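Local coordinates for protein jasmonate-induced oxygenase 2 (Arabidopsis thaliana, PDB 6LSV) that catalyses the iron- and 2-oxoglutarate-dependent 12-hydroxylation of the defence hormone jasmonate, with succinate and carbon dioxide as co-products, at residues Tyr25-Ser30 / Ser132-Asp137; Glu219-Leu224 / Val286-Asp291. All blocks are in the same frame, centred on the assembly; numbering follows the deposited sequence.

Interaction 1 (Tyr25-Ser30 / Ser132-Asp137); sequences YIKPAS and SLDWSD
Tyr-25 and Trp-135 form a T-shaped (edge-to-face) pair that joins an N-terminal loop to the loop leading into strand 137-144 of the main sheet. With CG anti to the backbone N (chi1 -161°), the Trp-135 indole is carried to Tyr-25, and its CE3 and CZ3 do the touching. The ring planes stand at 83° and the centroids 5.2 Å apart; CZ3 lies above the Tyr-25 face, offset toward its rim. Leu-133 closes this tight part obliquely, its CB 3.6 Å from Tyr-25 CE1, while Leu-13 of helix 10-15 touches both aromatic side chains.

The solvent side is looser: Ser-132 is exposed, and its OG, hydrogen-bonded to Arg-24 O, is 3.7 Å from Lys-27 CD. Between the two zones Lys-27 bends at chi2 (-56°) and is extended beyond CD, with NZ in a salt bridge to Asp-134 OD1 at 2.6 Å; Ser-225 OG hydrogen-bonds the same carboxylate oxygen. Asp-134 lies about 6 Å, side chain to side chain, from the jasmonate-binding Arg-208. NZ also hydrogen-bonds to Leu-133 O at 2.8 Å, from above the carbonyl plane, and a water reaches that same oxygen and Tyr-25 O, at 2.9 Å from each.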
loop_
_atom_site.group_PDB
_atom_site.type_symbol
_atom_site.label_atom_id
_atom_site.label_comp_id
_atom_site.label_asym_id
_atom_site.label_seq_id
_atom_site.Cartn_x
_atom_site.Cartn_y
_atom_site.Cartn_z
ATOM N N TYR A 25 -2.756 -11.980 -18.248
ATOM C CA TYR A 25 -3.505 -11.002 -17.471
ATOM C C TYR A 25 -4.951 -11.423 -17.237
ATOM O O TYR A 25 -5.749 -10.617 -16.748
ATOM C CB TYR A 25 -3.453 -9.635 -18.159
ATOM C CG TYR A 25 -2.044 -9.187 -18.477
ATOM C CD1 TYR A 25 -1.306 -8.450 -17.559
ATOM C CD2 TYR A 25 -1.442 -9.517 -19.690
ATOM C CE1 TYR A 25 -0.015 -8.047 -17.838
ATOM C CE2 TYR A 25 -0.145 -9.118 -19.978
ATOM C CZ TYR A 25 0.562 -8.384 -19.048
ATOM O OH TYR A 25 1.846 -7.983 -19.324
ATOM N N ILE A 26 -5.306 -12.662 -17.565
ATOM C CA ILE A 26 -6.641 -13.185 -17.300
ATOM C C ILE A 26 -6.611 -13.930 -15.974
ATOM O O ILE A 26 -5.841 -14.882 -15.802
ATOM C CB ILE A 26 -7.124 -14.100 -18.435
ATOM C CG1 ILE A 26 -7.017 -13.390 -19.784
ATOM C CG2 ILE A 26 -8.551 -14.559 -18.176
ATOM C CD1 ILE A 26 -7.351 -14.274 -20.963
ATOM N N LYS A 27 -7.440 -13.504 -15.043
ATOM C CA LYS A 27 -7.501 -14.173 -13.756
ATOM C C LYS A 27 -8.465 -15.347 -13.817
ATOM O O LYS A 27 -9.346 -15.395 -14.684
ATOM C CB LYS A 27 -7.936 -13.187 -12.677
ATOM C CG LYS A 27 -7.114 -11.907 -12.649
ATOM C CD LYS A 27 -5.626 -12.197 -12.499
ATOM C CE LYS A 27 -4.872 -10.957 -12.026
ATOM N NZ LYS A 27 -3.405 -11.192 -11.905
ATOM N N PRO A 28 -8.304 -16.330 -12.930
ATOM C CA PRO A 28 -9.269 -17.433 -12.875
ATOM C C PRO A 28 -10.684 -16.908 -12.688
ATOM O O PRO A 28 -10.902 -15.855 -12.085
ATOM C CB PRO A 28 -8.809 -18.244 -11.661
ATOM C CG PRO A 28 -7.354 -17.980 -11.570
ATOM C CD PRO A 28 -7.153 -16.559 -12.037
ATOM N N ALA A 29 -11.652 -17.655 -13.219
ATOM C CA ALA A 29 -13.049 -17.261 -13.059
ATOM C C ALA A 29 -13.445 -17.157 -11.594
ATOM O O ALA A 29 -14.393 -16.443 -11.257
ATOM C CB ALA A 29 -13.962 -18.249 -13.781
ATOM N N SER A 30 -12.738 -17.857 -10.707
ATOM C CA SER A 30 -13.058 -17.791 -9.288
ATOM C C SER A 30 -12.784 -16.416 -8.699
ATOM O O SER A 30 -13.389 -16.053 -7.685
ATOM C CB SER A 30 -12.241 -18.818 -8.530
ATOM O OG SER A 30 -12.358 -20.078 -9.147
ATOM N N SER A 132 0.375 -15.397 -13.186
ATOM C CA SER A 132 -0.543 -14.394 -13.702
ATOM C C SER A 132 -0.065 -13.001 -13.312
ATOM O O SER A 132 0.547 -12.801 -12.259
ATOM C CB SER A 132 -1.955 -14.633 -13.172
ATOM O OG SER A 132 -2.930 -14.126 -14.069
ATOM N N LEU A 133 -0.347 -12.031 -14.173
ATOM C CA LEU A 133 0.114 -10.668 -13.971
ATOM C C LEU A 133 -1.066 -9.729 -13.757
ATOM O O LEU A 133 -2.208 -10.029 -14.119
ATOM C CB LEU A 133 0.955 -10.191 -15.157
ATOM C CG LEU A 133 2.212 -11.021 -15.398
ATOM C CD1 LEU A 133 2.936 -10.533 -16.638
ATOM C CD2 LEU A 133 3.119 -10.962 -14.181
ATOM N N ASP A 134 -0.767 -8.577 -13.165
ATOM C CA ASP A 134 -1.764 -7.556 -12.893
ATOM C C ASP A 134 -1.684 -6.442 -13.928
ATOM O O ASP A 134 -0.628 -6.183 -14.515
ATOM C CB ASP A 134 -1.583 -6.987 -11.486
ATOM C CG ASP A 134 -1.934 -7.992 -10.403
ATOM O OD1 ASP A 134 -2.631 -8.983 -10.712
ATOM O OD2 ASP A 134 -1.507 -7.792 -9.246
ATOM N N TRP A 135 -2.819 -5.781 -14.149
ATOM C CA TRP A 135 -2.919 -4.735 -15.167
ATOM C C TRP A 135 -2.504 -3.390 -14.570
ATOM O O TRP A 135 -3.303 -2.468 -14.405
ATOM C CB TRP A 135 -4.331 -4.675 -15.736
ATOM C CG TRP A 135 -4.398 -3.964 -17.057
ATOM C CD1 TRP A 135 -4.791 -2.675 -17.279
ATOM C CD2 TRP A 135 -4.053 -4.503 -18.338
ATOM N NE1 TRP A 135 -4.715 -2.380 -18.618
ATOM C CE2 TRP A 135 -4.262 -3.485 -19.290
ATOM C CE3 TRP A 135 -3.583 -5.746 -18.771
ATOM C CZ2 TRP A 135 -4.022 -3.674 -20.650
ATOM C CZ3 TRP A 135 -3.345 -5.932 -20.122
ATOM C CH2 TRP A 135 -3.567 -4.904 -21.044
ATOM N N SER A 136 -1.216 -3.289 -14.254
ATOM C CA SER A 136 -0.706 -2.044 -13.702
ATOM C C SER A 136 0.803 -1.985 -13.857
ATOM O O SER A 136 1.488 -3.013 -13.844
ATOM C CB SER A 136 -1.070 -1.883 -12.221
ATOM O OG SER A 136 -0.885 -3.095 -11.514
ATOM N N ASP A 137 1.301 -0.764 -14.010
ATOM C CA ASP A 137 2.700 -0.424 -13.818
ATOM C C ASP A 137 2.823 0.351 -12.514
ATOM O O ASP A 137 1.834 0.866 -11.985
ATOM C CB ASP A 137 3.236 0.412 -14.986
ATOM C CG ASP A 137 3.107 -0.299 -16.322
ATOM O OD1 ASP A 137 3.211 -1.543 -16.353
ATOM O OD2 ASP A 137 2.894 0.388 -17.342
HETATM O O HOH W 1 -4.775 -8.811 -14.655
#

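Interaction 2 (Glu219-Leu224 / Val286-Asp291); sequences ELALGL and VIVNSD. With AKG (2-oxoglutaric acid), chain C.
Val-286 and Leu-224 are an antiparallel, hydrogen-bonded pair disturbed by a classic beta bulge: Gly-223 and Leu-224 together face the single residue Val-286. The pairing lies in the double-stranded beta-helix core of the 2-oxoglutarate dioxygenases. Val-286 N donates to Leu-224 O at 3.0 Å, nearly straight (164° at the hydrogen) and on a lone pair in the carbonyl plane. Val-286 O receives two N-H groups. Leu-224 N comes from 3.3 Å, tilted from the carbonyl plane, whereas Gly-223 N, although nearer at 2.8 Å, makes only a weak bond, its N-H...O angle being 120°. The valine side chain lies on the same face as that of Leu-224; its CG2, anti to the carbonyl carbon and beside the backbone N, is 3.7 Å from Leu-224 CB. Val-286 CG2 is also 3.4 Å from AKG O4, an oxygen of the bound 2-oxoglutarate. Leu-224 reaches the other end of that ligand, CD2 standing 3.6 Å from AKG O2, and also touches jasmonate.

Ile-287 points its CB away from 219-224, yet CG2 meets Leu-222 CD2 at 3.9 Å, where the two side chains cross obliquely. Val-288 points toward 219-224, placing CG1 3.7 Å from Gly-223 CA, while CG2 makes a more distant contact with Ala-221 CB. Beyond it, Asn-289 has a backbone bond to Cys-215.

The chemistry thus divides: backbone bonds fix the register at the bulge, and apolar carbons of Leu-224 and Val-286 form pocket wall beside the cosubstrate, while the polar groups of 2-oxoglutarate draw hydrogen bonds from elsewhere, including Asn-210 and Arg-294.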
loop_
_atom_site.group_PDB
_atom_site.type_symbol
_atom_site.label_atom_id
_atom_site.label_comp_id
_atom_site.label_asym_id
_atom_site.label_seq_id
_atom_site.Cartn_x
_atom_site.Cartn_y
_atom_site.Cartn_z
ATOM N N GLU A 219 -13.283 -6.981 -17.013
ATOM C CA GLU A 219 -13.985 -7.986 -16.225
ATOM C C GLU A 219 -13.202 -9.290 -16.105
ATOM O O GLU A 219 -13.617 -10.174 -15.348
ATOM C CB GLU A 219 -15.371 -8.253 -16.820
ATOM C CG GLU A 219 -15.410 -9.322 -17.899
ATOM C CD GLU A 219 -15.024 -8.794 -19.268
ATOM O OE1 GLU A 219 -14.651 -7.604 -19.375
ATOM O OE2 GLU A 219 -15.097 -9.574 -20.241
ATOM N N LEU A 220 -12.090 -9.432 -16.829
ATOM C CA LEU A 220 -11.201 -10.578 -16.683
ATOM C C LEU A 220 -9.926 -10.243 -15.929
ATOM O O LEU A 220 -9.192 -11.161 -15.541
ATOM C CB LEU A 220 -10.813 -11.144 -18.055
ATOM C CG LEU A 220 -11.895 -11.493 -19.076
ATOM C CD1 LEU A 220 -11.246 -11.979 -20.367
ATOM C CD2 LEU A 220 -12.842 -12.538 -18.522
ATOM N N ALA A 221 -9.638 -8.965 -15.722
ATOM C CA ALA A 221 -8.345 -8.523 -15.238
ATOM C C ALA A 221 -8.486 -7.877 -13.867
ATOM O O ALA A 221 -9.585 -7.559 -13.406
ATOM C CB ALA A 221 -7.702 -7.539 -16.226
ATOM N N LEU A 222 -7.342 -7.693 -13.217
ATOM C CA LEU A 222 -7.254 -6.968 -11.961
ATOM C C LEU A 222 -6.073 -6.018 -12.053
ATOM O O LEU A 222 -4.987 -6.419 -12.485
ATOM C CB LEU A 222 -7.082 -7.917 -10.771
ATOM C CG LEU A 222 -8.347 -8.572 -10.212
ATOM C CD1 LEU A 222 -7.988 -9.617 -9.173
ATOM C CD2 LEU A 222 -9.278 -7.531 -9.622
ATOM N N GLY A 223 -6.291 -4.757 -11.677
ATOM C CA GLY A 223 -5.177 -3.831 -11.598
ATOM C C GLY A 223 -4.157 -4.263 -10.568
ATOM O O GLY A 223 -2.952 -4.079 -10.763
ATOM N N LEU A 224 -4.621 -4.864 -9.475
ATOM C CA LEU A 224 -3.747 -5.381 -8.426
ATOM C C LEU A 224 -4.491 -6.491 -7.698
ATOM O O LEU A 224 -5.595 -6.267 -7.191
ATOM C CB LEU A 224 -3.344 -4.264 -7.467
ATOM C CG LEU A 224 -2.157 -4.522 -6.542
ATOM C CD1 LEU A 224 -0.977 -5.087 -7.317
ATOM C CD2 LEU A 224 -1.782 -3.229 -5.832
ATOM N N VAL A 286 -7.421 -3.943 -6.687
ATOM C CA VAL A 286 -7.801 -2.867 -7.593
ATOM C C VAL A 286 -8.422 -3.485 -8.836
ATOM O O VAL A 286 -7.874 -4.436 -9.405
ATOM C CB VAL A 286 -6.603 -1.971 -7.964
ATOM C CG1 VAL A 286 -7.078 -0.728 -8.701
ATOM C CG2 VAL A 286 -5.819 -1.581 -6.721
ATOM N N ILE A 287 -9.572 -2.960 -9.239
ATOM C CA ILE A 287 -10.181 -3.313 -10.504
ATOM C C ILE A 287 -9.886 -2.195 -11.490
ATOM O O ILE A 287 -9.616 -1.051 -11.113
ATOM C CB ILE A 287 -11.702 -3.566 -10.377
ATOM C CG1 ILE A 287 -12.428 -2.294 -9.941
ATOM C CG2 ILE A 287 -11.976 -4.704 -9.406
ATOM C CD1 ILE A 287 -13.914 -2.493 -9.706
ATOM N N VAL A 288 -9.918 -2.533 -12.777
ATOM C CA VAL A 288 -9.620 -1.570 -13.833
ATOM C C VAL A 288 -10.852 -1.435 -14.717
ATOM O O VAL A 288 -11.855 -2.123 -14.498
ATOM C CB VAL A 288 -8.380 -1.998 -14.643
ATOM C CG1 VAL A 288 -7.111 -1.716 -13.860
ATOM C CG2 VAL A 288 -8.454 -3.475 -14.994
ATOM N N ASN A 289 -10.806 -0.536 -15.698
ATOM C CA ASN A 289 -11.880 -0.459 -16.680
ATOM C C ASN A 289 -11.316 -0.031 -18.028
ATOM O O ASN A 289 -10.143 0.333 -18.157
ATOM C CB ASN A 289 -13.014 0.474 -16.232
ATOM C CG ASN A 289 -12.519 1.808 -15.727
ATOM O OD1 ASN A 289 -11.561 2.372 -16.249
ATOM N ND2 ASN A 289 -13.187 2.329 -14.703
ATOM N N SER A 290 -12.184 -0.080 -19.038
ATOM C CA SER A 290 -11.776 0.088 -20.424
ATOM C C SER A 290 -11.667 1.540 -20.852
ATOM O O SER A 290 -11.066 1.815 -21.897
ATOM C CB SER A 290 -12.772 -0.621 -21.344
ATOM O OG SER A 290 -14.081 -0.108 -21.155
ATOM N N ASP A 291 -12.228 2.473 -20.083
ATOM C CA ASP A 291 -12.455 3.823 -20.574
ATOM C C ASP A 291 -11.612 4.896 -19.906
ATOM O O ASP A 291 -11.444 5.970 -20.492
ATOM C CB ASP A 291 -13.939 4.188 -20.427
ATOM C CG ASP A 291 -14.847 3.119 -21.014
ATOM O OD1 ASP A 291 -14.570 2.698 -22.159
ATOM O OD2 ASP A 291 -15.817 2.697 -20.344
HETATM C C1 AKG C . -1.572 -0.395 -2.985
HETATM O O1 AKG C . -1.409 -0.360 -1.740
HETATM O O2 AKG C . -0.563 -0.505 -3.735
HETATM C C2 AKG C . -2.990 -0.329 -3.562
HETATM O O5 AKG C . -3.757 -1.190 -3.287
HETATM C C3 AKG C . -3.446 0.812 -4.482
HETATM C C4 AKG C . -4.908 1.150 -4.177
HETATM C C5 AKG C . -5.540 1.944 -5.323
HETATM O O3 AKG C . -6.473 2.761 -5.104
HETATM O O4 AKG C . -5.122 1.774 -6.495
#

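Overall arrangement
From the N terminus, the chain passes helix 10-15 and reaches 25-30, which interaction 1 joins to 132-137, closing a loop that carries strands 47-49, 77-81 and 120-122. Strands 137-144 and 204-212 follow before 219-224 opens interaction 2, whose partner 286-291 returns after a loop containing strands 233-237, 245-248, 253-255 and 263-267. The two loops lie in series, neither nested nor crossed, yet their contacts have centres only 8 Å apart. A probable hydrogen bond runs from Trp-135 N to Leu-222 O (2.8 Å). Segments 132-137 and 219-224 thereby link the N-terminal loop 25-30 to the part of the fold beside both bound substrates.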